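Local coordinates for protein transcription regulator, Crp family (PDB 4EV0) that activates transcription from a set of promoters in a cAMP-dependent manner, working as a homodimer that binds cAMP and DNA, at residues Y21-Y27 with T95-F101; G30-Q36 with R85-A91; A149-L153 with L169-A173; L187-V192 with L207-I211. All coordinates share one frame. Numbering follows the deposited sequence.

Contact 1: Y21-Y27 with T95-F101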
loop_
_atom_site.group_PDB
_atom_site.type_symbol
_atom_site.label_atom_id
_atom_site.label_comp_id
_atom_site.label_asym_id
_atom_site.label_seq_id
_atom_site.Cartn_x
_atom_site.Cartn_y
_atom_site.Cartn_z
ATOM N N TYR B 21 -28.148 -3.831 17.417
ATOM C CA TYR B 21 -27.315 -5.021 17.604
ATOM C C TYR B 21 -26.020 -4.724 18.400
ATOM O O TYR B 21 -25.289 -5.636 18.804
ATOM C CB TYR B 21 -26.988 -5.642 16.244
ATOM C CG TYR B 21 -28.157 -6.318 15.553
ATOM C CD1 TYR B 21 -29.140 -5.575 14.902
ATOM C CD2 TYR B 21 -28.258 -7.704 15.515
ATOM C CE1 TYR B 21 -30.206 -6.196 14.257
ATOM C CE2 TYR B 21 -29.319 -8.333 14.871
ATOM C CZ TYR B 21 -30.288 -7.574 14.248
ATOM O OH TYR B 21 -31.343 -8.200 13.613
ATOM N N PHE B 22 -25.755 -3.438 18.624
ATOM C CA PHE B 22 -24.505 -2.993 19.234
ATOM C C PHE B 22 -24.557 -2.987 20.773
ATOM O O PHE B 22 -25.632 -2.969 21.381
ATOM C CB PHE B 22 -24.149 -1.600 18.728
ATOM C CG PHE B 22 -23.597 -1.585 17.345
ATOM C CD1 PHE B 22 -24.411 -1.848 16.254
ATOM C CD2 PHE B 22 -22.260 -1.291 17.122
ATOM C CE1 PHE B 22 -23.886 -1.829 14.958
ATOM C CE2 PHE B 22 -21.743 -1.274 15.842
ATOM C CZ PHE B 22 -22.557 -1.540 14.765
ATOM N N GLN B 23 -23.380 -3.019 21.387
ATOM C CA GLN B 23 -23.254 -2.974 22.835
ATOM C C GLN B 23 -22.326 -1.822 23.182
ATOM O O GLN B 23 -21.344 -1.562 22.473
ATOM C CB GLN B 23 -22.702 -4.301 23.359
ATOM C CG GLN B 23 -23.522 -5.492 22.874
ATOM C CD GLN B 23 -23.151 -6.816 23.520
ATOM O OE1 GLN B 23 -22.460 -6.864 24.542
ATOM N NE2 GLN B 23 -23.622 -7.912 22.917
ATOM N N ARG B 24 -22.653 -1.118 24.258
ATOM C CA ARG B 24 -21.867 0.027 24.683
ATOM C C ARG B 24 -20.633 -0.424 25.470
ATOM O O ARG B 24 -20.733 -1.264 26.353
ATOM C CB ARG B 24 -22.738 0.968 25.517
ATOM C CG ARG B 24 -24.017 1.425 24.801
ATOM C CD ARG B 24 -24.902 2.277 25.720
ATOM N NE ARG B 24 -25.728 3.229 24.972
ATOM C CZ ARG B 24 -27.056 3.181 24.893
ATOM N NH1 ARG B 24 -27.722 2.223 25.515
ATOM N NH2 ARG B 24 -27.718 4.097 24.194
ATOM N N ARG B 25 -19.468 0.113 25.116
ATOM C CA ARG B 25 -18.228 -0.135 25.852
ATOM C C ARG B 25 -17.492 1.199 26.051
ATOM O O ARG B 25 -17.431 2.021 25.132
ATOM C CB ARG B 25 -17.327 -1.134 25.112
ATOM C CG ARG B 25 -17.918 -2.547 24.901
ATOM C CD ARG B 25 -17.817 -3.384 26.170
ATOM N NE ARG B 25 -18.046 -4.818 25.960
ATOM C CZ ARG B 25 -19.239 -5.408 26.012
ATOM N NH1 ARG B 25 -20.334 -4.684 26.223
ATOM N NH2 ARG B 25 -19.343 -6.722 25.841
ATOM N N LEU B 26 -16.952 1.414 27.252
ATOM C CA LEU B 26 -16.299 2.683 27.590
ATOM C C LEU B 26 -14.801 2.532 27.854
ATOM O O LEU B 26 -14.378 1.636 28.592
ATOM C CB LEU B 26 -16.969 3.341 28.799
ATOM C CG LEU B 26 -18.273 4.116 28.576
ATOM C CD1 LEU B 26 -19.429 3.201 28.171
ATOM C CD2 LEU B 26 -18.642 4.926 29.826
ATOM N N TYR B 27 -14.005 3.414 27.244
ATOM C CA TYR B 27 -12.554 3.440 27.465
ATOM C C TYR B 27 -12.059 4.843 27.790
ATOM O O TYR B 27 -12.086 5.726 26.926
ATOM C CB TYR B 27 -11.794 2.873 26.250
ATOM C CG TYR B 27 -12.042 1.402 26.069
ATOM C CD1 TYR B 27 -13.128 0.943 25.327
ATOM C CD2 TYR B 27 -11.221 0.466 26.685
ATOM C CE1 TYR B 27 -13.379 -0.409 25.193
ATOM C CE2 TYR B 27 -11.464 -0.890 26.557
ATOM C CZ TYR B 27 -12.544 -1.325 25.815
ATOM O OH TYR B 27 -12.778 -2.678 25.699
ATOM N N THR B 95 -13.446 7.738 25.746
ATOM C CA THR B 95 -14.058 7.246 24.516
ATOM C C THR B 95 -15.260 6.319 24.740
ATOM O O THR B 95 -15.238 5.420 25.600
ATOM C CB THR B 95 -12.997 6.546 23.617
ATOM O OG1 THR B 95 -11.982 7.485 23.243
ATOM C CG2 THR B 95 -13.629 5.981 22.360
ATOM N N GLU B 96 -16.322 6.568 23.980
ATOM C CA GLU B 96 -17.453 5.658 23.934
ATOM C C GLU B 96 -17.435 4.881 22.632
ATOM O O GLU B 96 -17.401 5.456 21.543
ATOM C CB GLU B 96 -18.772 6.405 24.088
ATOM C CG GLU B 96 -19.054 6.845 25.510
ATOM C CD GLU B 96 -20.426 7.459 25.655
ATOM O OE1 GLU B 96 -21.231 6.935 26.460
ATOM O OE2 GLU B 96 -20.698 8.464 24.961
ATOM N N LEU B 97 -17.448 3.562 22.770
ATOM C CA LEU B 97 -17.409 2.649 21.642
ATOM C C LEU B 97 -18.700 1.865 21.534
ATOM O O LEU B 97 -19.216 1.364 22.541
ATOM C CB LEU B 97 -16.241 1.672 21.803
ATOM C CG LEU B 97 -14.835 2.287 21.752
ATOM C CD1 LEU B 97 -13.778 1.206 21.864
ATOM C CD2 LEU B 97 -14.634 3.102 20.471
ATOM N N LEU B 98 -19.234 1.758 20.323
ATOM C CA LEU B 98 -20.344 0.853 20.071
ATOM C C LEU B 98 -19.779 -0.411 19.447
ATOM O O LEU B 98 -19.226 -0.376 18.344
ATOM C CB LEU B 98 -21.386 1.498 19.162
ATOM C CG LEU B 98 -22.249 2.607 19.762
ATOM C CD1 LEU B 98 -23.033 3.302 18.667
ATOM C CD2 LEU B 98 -23.191 2.066 20.843
ATOM N N ALA B 99 -19.897 -1.525 20.165
ATOM C CA ALA B 99 -19.277 -2.777 19.748
ATOM C C ALA B 99 -20.268 -3.729 19.097
ATOM O O ALA B 99 -21.405 -3.900 19.567
ATOM C CB ALA B 99 -18.613 -3.450 20.925
ATOM N N LEU B 100 -19.836 -4.363 18.015
ATOM C CA LEU B 100 -20.672 -5.365 17.379
ATOM C C LEU B 100 -19.955 -6.709 17.352
ATOM O O LEU B 100 -18.921 -6.868 16.702
ATOM C CB LEU B 100 -21.052 -4.906 15.979
ATOM C CG LEU B 100 -21.767 -5.924 15.104
ATOM C CD1 LEU B 100 -23.111 -6.292 15.719
ATOM C CD2 LEU B 100 -21.913 -5.347 13.705
ATOM N N PHE B 101 -20.494 -7.675 18.081
ATOM C CA PHE B 101 -19.847 -8.974 18.179
ATOM C C PHE B 101 -20.147 -9.825 16.963
ATOM O O PHE B 101 -21.020 -9.485 16.168
ATOM C CB PHE B 101 -20.174 -9.646 19.509
ATOM C CG PHE B 101 -19.478 -8.993 20.663
ATOM C CD1 PHE B 101 -19.963 -7.808 21.203
ATOM C CD2 PHE B 101 -18.298 -9.517 21.167
ATOM C CE1 PHE B 101 -19.297 -7.170 22.256
ATOM C CE2 PHE B 101 -17.631 -8.882 22.221
ATOM C CZ PHE B 101 -18.134 -7.711 22.761
HETATM O O HOH W 1 -23.231 -6.840 19.474
#
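T95 opens the second strand with a hydrogen-bonded antiparallel pair to Y27. T95 N donates a hydrogen bond to Y27 O at 2.7 Å, and Y27 N returns one to T95 O at 2.9 Å. The T95 hydroxyl turns to the backbone of E93 and K50. E96 comes next, in a non-hydrogen-bonded pair with L26. Both are exposed, and L26 CG lies 4.2 Å from E96 CG. L97 pairs with R25 through L97 N to R25 O at 2.8 Å and R25 N to L97 O at 2.9 Å. L97 CD1 packs at 3.5 Å from Y27 CD1, on the face also holding Q23 and A99.

The two strands belong to an antiparallel sheet of the cyclic nucleotide-binding domain, a beta-roll of the cupin clan. Strand 23-27 is at its edge within this chain, and strand 95-101 continues the sheet to strand 42-46.

L98 faces the same side as R24, and L98 CB touches F22 CD2 at 3.6 Å. A99 and Q23 form another hydrogen-bonded pair: A99 N to Q23 O is 2.7 Å, and Q23 N to A99 O is 2.8 Å. L100 CB sits over the face of the F22 ring, 3.9 Å from its centroid, a CH-pi contact. F101 ends the strand at the N-cap position of helix 102-111. F101 CZ lies 3.5 Å from R25 NH2, and a water near Y21 O accepts from F101 N at 3.2 Å.

Contact 2: G30-Q36 with R85-A91. With CMP (adenosine-3',5'-cyclic-monophosphate), chain G.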
loop_
_atom_site.group_PDB
_atom_site.type_symbol
_atom_site.label_atom_id
_atom_site.label_comp_id
_atom_site.label_asym_id
_atom_site.label_seq_id
_atom_site.Cartn_x
_atom_site.Cartn_y
_atom_site.Cartn_z
ATOM N N GLY B 30 -6.229 7.097 27.481
ATOM C CA GLY B 30 -4.996 6.341 27.611
ATOM C C GLY B 30 -5.158 4.849 27.845
ATOM O O GLY B 30 -4.155 4.141 27.949
ATOM N N LYS B 31 -6.398 4.364 27.936
ATOM C CA LYS B 31 -6.628 2.930 28.117
ATOM C C LYS B 31 -6.536 2.195 26.788
ATOM O O LYS B 31 -7.085 2.649 25.778
ATOM C CB LYS B 31 -7.976 2.641 28.790
ATOM C CG LYS B 31 -7.990 2.839 30.309
ATOM C CD LYS B 31 -7.810 1.525 31.100
ATOM C CE LYS B 31 -7.687 1.829 32.607
ATOM N NZ LYS B 31 -7.510 0.632 33.495
ATOM N N PRO B 32 -5.823 1.060 26.784
ATOM C CA PRO B 32 -5.755 0.180 25.616
ATOM C C PRO B 32 -7.112 -0.461 25.392
ATOM O O PRO B 32 -7.748 -0.907 26.349
ATOM C CB PRO B 32 -4.738 -0.889 26.033
ATOM C CG PRO B 32 -3.997 -0.300 27.187
ATOM C CD PRO B 32 -4.983 0.573 27.889
ATOM N N ILE B 33 -7.558 -0.486 24.142
ATOM C CA ILE B 33 -8.817 -1.111 23.798
ATOM C C ILE B 33 -8.532 -2.585 23.494
ATOM O O ILE B 33 -9.137 -3.483 24.101
ATOM C CB ILE B 33 -9.489 -0.366 22.644
ATOM C CG1 ILE B 33 -9.771 1.080 23.066
ATOM C CG2 ILE B 33 -10.767 -1.046 22.230
ATOM C CD1 ILE B 33 -9.373 2.120 22.024
ATOM N N PHE B 34 -7.587 -2.822 22.585
ATOM C CA PHE B 34 -6.985 -4.147 22.393
ATOM C C PHE B 34 -5.578 -4.000 21.807
ATOM O O PHE B 34 -5.167 -2.902 21.408
ATOM C CB PHE B 34 -7.853 -5.064 21.520
ATOM C CG PHE B 34 -8.183 -4.489 20.162
ATOM C CD1 PHE B 34 -7.222 -4.427 19.159
ATOM C CD2 PHE B 34 -9.460 -4.024 19.883
ATOM C CE1 PHE B 34 -7.522 -3.900 17.922
ATOM C CE2 PHE B 34 -9.767 -3.490 18.626
ATOM C CZ PHE B 34 -8.803 -3.434 17.654
ATOM N N TYR B 35 -4.862 -5.121 21.742
ATOM C CA TYR B 35 -3.502 -5.159 21.217
ATOM C C TYR B 35 -3.379 -5.992 19.949
ATOM O O TYR B 35 -4.191 -6.878 19.693
ATOM C CB TYR B 35 -2.558 -5.726 22.273
ATOM C CG TYR B 35 -2.282 -4.782 23.415
ATOM C CD1 TYR B 35 -2.072 -3.425 23.183
ATOM C CD2 TYR B 35 -2.229 -5.240 24.723
ATOM C CE1 TYR B 35 -1.811 -2.550 24.226
ATOM C CE2 TYR B 35 -1.970 -4.373 25.779
ATOM C CZ TYR B 35 -1.762 -3.027 25.525
ATOM O OH TYR B 35 -1.503 -2.157 26.567
ATOM N N GLN B 36 -2.356 -5.686 19.158
ATOM C CA GLN B 36 -1.988 -6.478 17.992
ATOM C C GLN B 36 -1.656 -7.885 18.476
ATOM O O GLN B 36 -0.941 -8.044 19.468
ATOM C CB GLN B 36 -0.771 -5.843 17.285
ATOM C CG GLN B 36 -0.373 -6.471 15.938
ATOM C CD GLN B 36 0.794 -5.725 15.255
ATOM O OE1 GLN B 36 1.135 -4.603 15.641
ATOM N NE2 GLN B 36 1.410 -6.358 14.248
ATOM N N ARG B 85 -5.782 -9.613 15.947
ATOM C CA ARG B 85 -5.836 -8.199 15.634
ATOM C C ARG B 85 -4.596 -7.837 14.822
ATOM O O ARG B 85 -3.474 -8.174 15.205
ATOM C CB ARG B 85 -5.858 -7.380 16.916
ATOM C CG ARG B 85 -7.067 -7.618 17.777
ATOM C CD ARG B 85 -8.312 -7.189 17.044
ATOM N NE ARG B 85 -9.465 -7.182 17.938
ATOM C CZ ARG B 85 -10.712 -6.967 17.529
ATOM N NH1 ARG B 85 -10.943 -6.743 16.229
ATOM N NH2 ARG B 85 -11.717 -6.970 18.409
ATOM N N SER B 86 -4.800 -7.162 13.703
ATOM C CA SER B 86 -3.678 -6.742 12.879
ATOM C C SER B 86 -3.014 -5.458 13.398
ATOM O O SER B 86 -1.977 -5.054 12.890
ATOM C CB SER B 86 -4.136 -6.556 11.435
ATOM O OG SER B 86 -5.170 -5.592 11.364
ATOM N N ALA B 87 -3.616 -4.824 14.403
ATOM C CA ALA B 87 -3.067 -3.601 14.989
ATOM C C ALA B 87 -3.538 -3.413 16.436
ATOM O O ALA B 87 -4.543 -4.006 16.857
ATOM C CB ALA B 87 -3.451 -2.396 14.146
ATOM N N SER B 88 -2.801 -2.602 17.193
ATOM C CA SER B 88 -3.222 -2.207 18.538
ATOM C C SER B 88 -4.143 -0.983 18.432
ATOM O O SER B 88 -4.004 -0.163 17.501
ATOM C CB SER B 88 -2.007 -1.866 19.419
ATOM O OG SER B 88 -1.072 -2.930 19.492
ATOM N N ALA B 89 -5.071 -0.865 19.384
ATOM C CA ALA B 89 -5.975 0.282 19.450
ATOM C C ALA B 89 -6.025 0.862 20.865
ATOM O O ALA B 89 -6.334 0.149 21.830
ATOM C CB ALA B 89 -7.361 -0.116 19.008
ATOM N N VAL B 90 -5.733 2.155 20.985
ATOM C CA VAL B 90 -5.717 2.825 22.284
ATOM C C VAL B 90 -6.599 4.081 22.271
ATOM O O VAL B 90 -6.670 4.797 21.269
ATOM C CB VAL B 90 -4.274 3.188 22.706
ATOM C CG1 VAL B 90 -3.691 4.201 21.755
ATOM C CG2 VAL B 90 -4.241 3.723 24.136
ATOM N N ALA B 91 -7.293 4.328 23.377
ATOM C CA ALA B 91 -8.108 5.523 23.500
ATOM C C ALA B 91 -7.180 6.682 23.818
ATOM O O ALA B 91 -6.381 6.586 24.749
ATOM C CB ALA B 91 -9.138 5.344 24.606
HETATM P P CMP G . -8.532 -5.721 13.379
HETATM O O1P CMP G . -9.667 -6.504 13.971
HETATM O O2P CMP G . -7.515 -6.443 12.525
HETATM O "O5'" CMP G . -7.776 -4.881 14.532
HETATM C "C5'" CMP G . -7.032 -3.704 14.219
HETATM C "C4'" CMP G . -7.810 -2.889 13.245
HETATM O "O4'" CMP G . -7.035 -1.816 12.678
HETATM C "C3'" CMP G . -8.250 -3.641 12.028
HETATM O "O3'" CMP G . -9.199 -4.641 12.337
HETATM C "C2'" CMP G . -8.729 -2.505 11.143
HETATM O "O2'" CMP G . -9.962 -1.986 11.606
HETATM C "C1'" CMP G . -7.635 -1.464 11.437
HETATM N N9 CMP G . -6.605 -1.458 10.394
HETATM C C8 CMP G . -5.784 -2.468 10.054
HETATM N N7 CMP G . -4.994 -2.083 9.012
HETATM C C5 CMP G . -5.315 -0.813 8.689
HETATM C C6 CMP G . -4.857 0.199 7.702
HETATM N N6 CMP G . -3.864 -0.100 6.819
HETATM N N1 CMP G . -5.473 1.413 7.714
HETATM C C2 CMP G . -6.458 1.710 8.578
HETATM N N3 CMP G . -6.912 0.840 9.510
HETATM C C4 CMP G . -6.387 -0.407 9.605
HETATM O O HOH W 2 1.059 -2.971 17.895
#
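This contact forms part of the cAMP pocket of the cyclic nucleotide-binding domain. R85 and S86 begin the segment that holds the phosphate. R85 NH1 hydrogen-bonds CMP O1P at 2.6 Å. S86 hydrogen-bonds CMP O2P twice, from N at 3.0 Å and from OG at 2.8 Å. E76 of this chain and D131 of the second subunit are among the other partners of the nucleotide.

F34 links this site to the strands. The R85 guanidinium lies flat on its ring, with centres 4.0 Å apart and planes at 14°, a cation-pi stack. On the opposite face of the ring, A89 CB makes a CH-pi contact, 4.0 Å from the centroid. F34 CE1 also comes within 3.5 Å of CMP O5'.

Strands 32-34 and 88-91 run antiparallel with a classic beta bulge. I33 N hydrogen-bonds A89 O at 2.7 Å, and F34 N reaches the same A89 O weakly at 3.3 Å. A89 N hydrogen-bonds F34 O at 2.9 Å. Towards G30 the pairing continues with A91 N to K31 O at 2.9 Å and G30 N to A91 O at 2.8 Å. At the other end Q36 N hydrogen-bonds S88 OG at 3.1 Å.

R85 NH2 also hydrogen-bonds A42 O. The arginine is thus held by backbone, aromatic ring and ligand together, so its positive charge is positioned against the negative phosphate.

Contact 3: A149-L153 with L169-A173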
loop_
_atom_site.group_PDB
_atom_site.type_symbol
_atom_site.label_atom_id
_atom_site.label_comp_id
_atom_site.label_asym_id
_atom_site.label_seq_id
_atom_site.Cartn_x
_atom_site.Cartn_y
_atom_site.Cartn_z
ATOM N N ALA B 149 19.953 10.554 -11.658
ATOM C CA ALA B 149 19.661 9.957 -12.953
ATOM C C ALA B 149 20.314 10.754 -14.105
ATOM O O ALA B 149 20.954 10.186 -14.997
ATOM C CB ALA B 149 18.147 9.862 -13.160
ATOM N N LEU B 150 20.131 12.072 -14.084
ATOM C CA LEU B 150 20.725 12.963 -15.072
ATOM C C LEU B 150 22.251 12.882 -15.011
ATOM O O LEU B 150 22.928 12.846 -16.040
ATOM C CB LEU B 150 20.284 14.397 -14.787
ATOM C CG LEU B 150 18.849 14.752 -15.147
ATOM C CD1 LEU B 150 18.484 16.155 -14.653
ATOM C CD2 LEU B 150 18.674 14.618 -16.651
ATOM N N LEU B 151 22.778 12.867 -13.793
ATOM C CA LEU B 151 24.205 12.676 -13.573
ATOM C C LEU B 151 24.685 11.422 -14.306
ATOM O O LEU B 151 25.710 11.447 -14.996
ATOM C CB LEU B 151 24.471 12.527 -12.084
ATOM C CG LEU B 151 25.746 13.112 -11.516
ATOM C CD1 LEU B 151 25.593 13.134 -10.014
ATOM C CD2 LEU B 151 26.961 12.286 -11.924
ATOM N N LYS B 152 23.918 10.339 -14.169
ATOM C CA LYS B 152 24.256 9.070 -14.799
ATOM C C LYS B 152 24.405 9.176 -16.324
ATOM O O LYS B 152 25.240 8.495 -16.926
ATOM C CB LYS B 152 23.233 7.990 -14.423
ATOM C CG LYS B 152 23.720 7.079 -13.302
ATOM C CD LYS B 152 22.585 6.509 -12.464
ATOM C CE LYS B 152 22.063 5.227 -13.072
ATOM N NZ LYS B 152 21.115 4.549 -12.151
ATOM N N LEU B 153 23.586 10.023 -16.943
ATOM C CA LEU B 153 23.664 10.263 -18.383
ATOM C C LEU B 153 24.883 11.115 -18.710
ATOM O O LEU B 153 25.574 10.865 -19.682
ATOM C CB LEU B 153 22.405 10.966 -18.894
ATOM C CG LEU B 153 21.068 10.225 -18.764
ATOM C CD1 LEU B 153 19.920 11.123 -19.206
ATOM C CD2 LEU B 153 21.062 8.922 -19.562
ATOM N N LEU B 169 13.415 8.907 -18.164
ATOM C CA LEU B 169 14.130 9.439 -17.024
ATOM C C LEU B 169 13.480 8.933 -15.721
ATOM O O LEU B 169 14.178 8.680 -14.724
ATOM C CB LEU B 169 14.088 10.960 -17.119
ATOM C CG LEU B 169 15.097 11.796 -16.371
ATOM C CD1 LEU B 169 16.471 11.170 -16.468
ATOM C CD2 LEU B 169 15.053 13.157 -17.019
ATOM N N ALA B 170 12.155 8.774 -15.735
ATOM C CA ALA B 170 11.442 8.270 -14.567
ATOM C C ALA B 170 11.794 6.800 -14.308
ATOM O O ALA B 170 11.960 6.366 -13.159
ATOM C CB ALA B 170 9.924 8.451 -14.729
ATOM N N ALA B 171 11.906 6.033 -15.384
ATOM C CA ALA B 171 12.325 4.646 -15.267
ATOM C C ALA B 171 13.748 4.598 -14.720
ATOM O O ALA B 171 14.078 3.749 -13.892
ATOM C CB ALA B 171 12.227 3.936 -16.628
ATOM N N LEU B 172 14.586 5.511 -15.185
ATOM C CA LEU B 172 15.961 5.579 -14.710
ATOM C C LEU B 172 16.009 5.876 -13.216
ATOM O O LEU B 172 16.673 5.164 -12.470
ATOM C CB LEU B 172 16.756 6.635 -15.484
ATOM C CG LEU B 172 18.136 6.239 -16.020
ATOM C CD1 LEU B 172 19.235 7.147 -15.471
ATOM C CD2 LEU B 172 18.447 4.779 -15.714
ATOM N N ALA B 173 15.275 6.901 -12.785
ATOM C CA ALA B 173 15.319 7.366 -11.392
ATOM C C ALA B 173 14.454 6.564 -10.415
ATOM O O ALA B 173 14.668 6.626 -9.204
ATOM C CB ALA B 173 14.962 8.840 -11.320
#
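L172, A149 and L169 bury the most surface here. They join helix 139-154 to helix 166-173, the first helix of the predicted helix-turn-helix motif. The short helical segments cross at 103°, with axes 9.9 Å apart.

A149 points toward the other helix. Its CB touches three residues: L172 CD1 at 3.7 Å, A173 CB at 3.8 Å and L169 CD1 at 3.9 Å. Its small side chain lets the backbones come close at this point, with CA of A149 and CA of A173 only 5.3 Å apart.

L172 reaches across with CD1, which also lies 4.2 Å from K152 CE. The end of the L169 side chain comes nearer to helix 139-154. Its CD2 meets L150 CD2 at 3.9 Å, and its CD1 lies 4.4 Å from L153 CD1. L150 and L169 both touch L184 of helix 177-189, so this interface runs into the core of the DNA-binding domain.

The contact is made by apolar side chains and the aliphatic part of K152, so the two helices are held by shape and hydrophobic burial rather than by polar bonds.

Contact 4: L187-V192 with L207-I211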
loop_
_atom_site.group_PDB
_atom_site.type_symbol
_atom_site.label_atom_id
_atom_site.label_comp_id
_atom_site.label_asym_id
_atom_site.label_seq_id
_atom_site.Cartn_x
_atom_site.Cartn_y
_atom_site.Cartn_z
ATOM N N LEU B 187 14.223 22.230 -11.516
ATOM C CA LEU B 187 15.628 22.301 -11.938
ATOM C C LEU B 187 15.861 23.348 -13.021
ATOM O O LEU B 187 16.924 23.963 -13.067
ATOM C CB LEU B 187 16.138 20.939 -12.411
ATOM C CG LEU B 187 16.362 19.896 -11.312
ATOM C CD1 LEU B 187 16.834 18.555 -11.870
ATOM C CD2 LEU B 187 17.350 20.428 -10.262
ATOM N N ALA B 188 14.870 23.555 -13.887
ATOM C CA ALA B 188 14.969 24.592 -14.913
ATOM C C ALA B 188 14.833 25.997 -14.312
ATOM O O ALA B 188 15.559 26.915 -14.706
ATOM C CB ALA B 188 13.940 24.375 -16.019
ATOM N N GLU B 189 13.908 26.147 -13.365
ATOM C CA GLU B 189 13.735 27.393 -12.608
ATOM C C GLU B 189 15.008 27.793 -11.841
ATOM O O GLU B 189 15.281 28.977 -11.633
ATOM C CB GLU B 189 12.539 27.264 -11.649
ATOM C CG GLU B 189 12.354 28.426 -10.672
ATOM C CD GLU B 189 11.011 28.373 -9.947
ATOM O OE1 GLU B 189 10.024 27.918 -10.569
ATOM O OE2 GLU B 189 10.945 28.779 -8.760
ATOM N N GLU B 190 15.784 26.792 -11.434
ATOM C CA GLU B 190 17.059 27.020 -10.759
ATOM C C GLU B 190 18.206 27.211 -11.742
ATOM O O GLU B 190 19.353 27.344 -11.341
ATOM C CB GLU B 190 17.393 25.838 -9.855
ATOM C CG GLU B 190 16.361 25.551 -8.786
ATOM C CD GLU B 190 16.718 24.320 -7.981
ATOM O OE1 GLU B 190 15.800 23.523 -7.675
ATOM O OE2 GLU B 190 17.920 24.150 -7.656
ATOM N N GLY B 191 17.892 27.188 -13.033
ATOM C CA GLY B 191 18.898 27.319 -14.071
ATOM C C GLY B 191 19.879 26.162 -14.204
ATOM O O GLY B 191 20.918 26.304 -14.855
ATOM N N VAL B 192 19.558 25.013 -13.605
ATOM C CA VAL B 192 20.456 23.856 -13.653
ATOM C C VAL B 192 20.330 23.098 -14.980
ATOM O O VAL B 192 21.323 22.613 -15.536
ATOM C CB VAL B 192 20.227 22.906 -12.444
ATOM C CG1 VAL B 192 21.195 21.730 -12.479
ATOM C CG2 VAL B 192 20.380 23.682 -11.138
ATOM N N LEU B 207 26.701 21.849 -10.176
ATOM C CA LEU B 207 25.597 22.169 -9.281
ATOM C C LEU B 207 24.615 20.997 -9.249
ATOM O O LEU B 207 24.006 20.698 -8.213
ATOM C CB LEU B 207 24.900 23.449 -9.731
ATOM C CG LEU B 207 23.771 23.965 -8.837
ATOM C CD1 LEU B 207 24.184 23.884 -7.370
ATOM C CD2 LEU B 207 23.380 25.397 -9.214
ATOM N N LEU B 208 24.481 20.333 -10.395
ATOM C CA LEU B 208 23.643 19.153 -10.503
ATOM C C LEU B 208 24.192 18.054 -9.597
ATOM O O LEU B 208 23.453 17.468 -8.808
ATOM C CB LEU B 208 23.590 18.665 -11.950
ATOM C CG LEU B 208 22.745 17.417 -12.156
ATOM C CD1 LEU B 208 21.255 17.781 -12.126
ATOM C CD2 LEU B 208 23.104 16.682 -13.464
ATOM N N GLU B 209 25.494 17.798 -9.705
ATOM C CA GLU B 209 26.148 16.766 -8.913
ATOM C C GLU B 209 25.974 17.086 -7.435
ATOM O O GLU B 209 25.770 16.199 -6.610
ATOM C CB GLU B 209 27.630 16.669 -9.281
ATOM C CG GLU B 209 28.320 15.382 -8.815
ATOM C CD GLU B 209 29.671 15.146 -9.499
ATOM O OE1 GLU B 209 30.361 16.140 -9.836
ATOM O OE2 GLU B 209 30.036 13.964 -9.702
ATOM N N GLU B 210 26.022 18.368 -7.108
ATOM C CA GLU B 210 25.780 18.795 -5.736
ATOM C C GLU B 210 24.361 18.447 -5.312
ATOM O O GLU B 210 24.138 17.957 -4.210
ATOM C CB GLU B 210 26.027 20.302 -5.569
ATOM C CG GLU B 210 27.489 20.728 -5.649
ATOM C CD GLU B 210 27.727 22.127 -5.076
ATOM O OE1 GLU B 210 26.755 22.911 -4.971
ATOM O OE2 GLU B 210 28.887 22.442 -4.723
ATOM N N ILE B 211 23.403 18.713 -6.194
ATOM C CA ILE B 211 22.002 18.434 -5.900
ATOM C C ILE B 211 21.745 16.928 -5.764
ATOM O O ILE B 211 20.983 16.514 -4.887
ATOM C CB ILE B 211 21.043 19.069 -6.951
ATOM C CG1 ILE B 211 21.126 20.597 -6.884
ATOM C CG2 ILE B 211 19.600 18.632 -6.699
ATOM C CD1 ILE B 211 20.413 21.309 -8.013
#
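V192 has the largest area covered by the other segment. Its chi1 is t, and its two methyls divide between partners: CG1 lies 3.9 Å from L208 CB, while CG2 lies 4.0 Å from L207 CD2 and 3.9 Å from I211 CD1. I211 is an m, t rotamer. This extends CD1 toward the first segment, where it also meets L187 CD2 at 3.9 Å.

L187 has the m, t rotamer and points at the same helix. Its CD1 is 4.5 Å from L208 CD1. L207 and L208 are both t, p. The CA-to-CB bond of L208 points sideways, but the end of its side chain comes nearer to V192 and L187.

The segments join the end of helix 177-189, the second helix of the winged domain's predicted helix-turn-helix motif, to helix 205-212 near the C-terminus. Helix 177-189 ends in a Schellman motif at G191, whose phi is 68°. V192 N hydrogen-bonds L187 O at 2.9 Å, and G191 N hydrogen-bonds A188 O at 2.9 Å. The turn brings V192 round to face helix 205-212.

E190, with chi1 m and chi2 t, sends OE2 to 3.8 Å from I211 CD1. That carboxylate forms a salt bridge with R143 of helix 139-154.

In the fold
The four contacts fall into two groups, one in each domain. Contacts 1 and 2 lie in the cyclic nucleotide-binding domain, with centres about 14 Å apart. Contact 2 is nested inside the loop closed by contact 1. Each pairs an edge strand with its inner neighbour, in different antiparallel sheets, and Y27 and L97 pack on I33 between them. Contacts 3 and 4 follow in series in the DNA-binding domain, also about 14 Å apart between centres. L150 and L151 touch L208, L187 and E209. Between the groups the centres are about 44 to 57 Å apart, and helix 114-135 lies between them in sequence. The cAMP pocket thus lies far from the domain with the predicted DNA-binding motif.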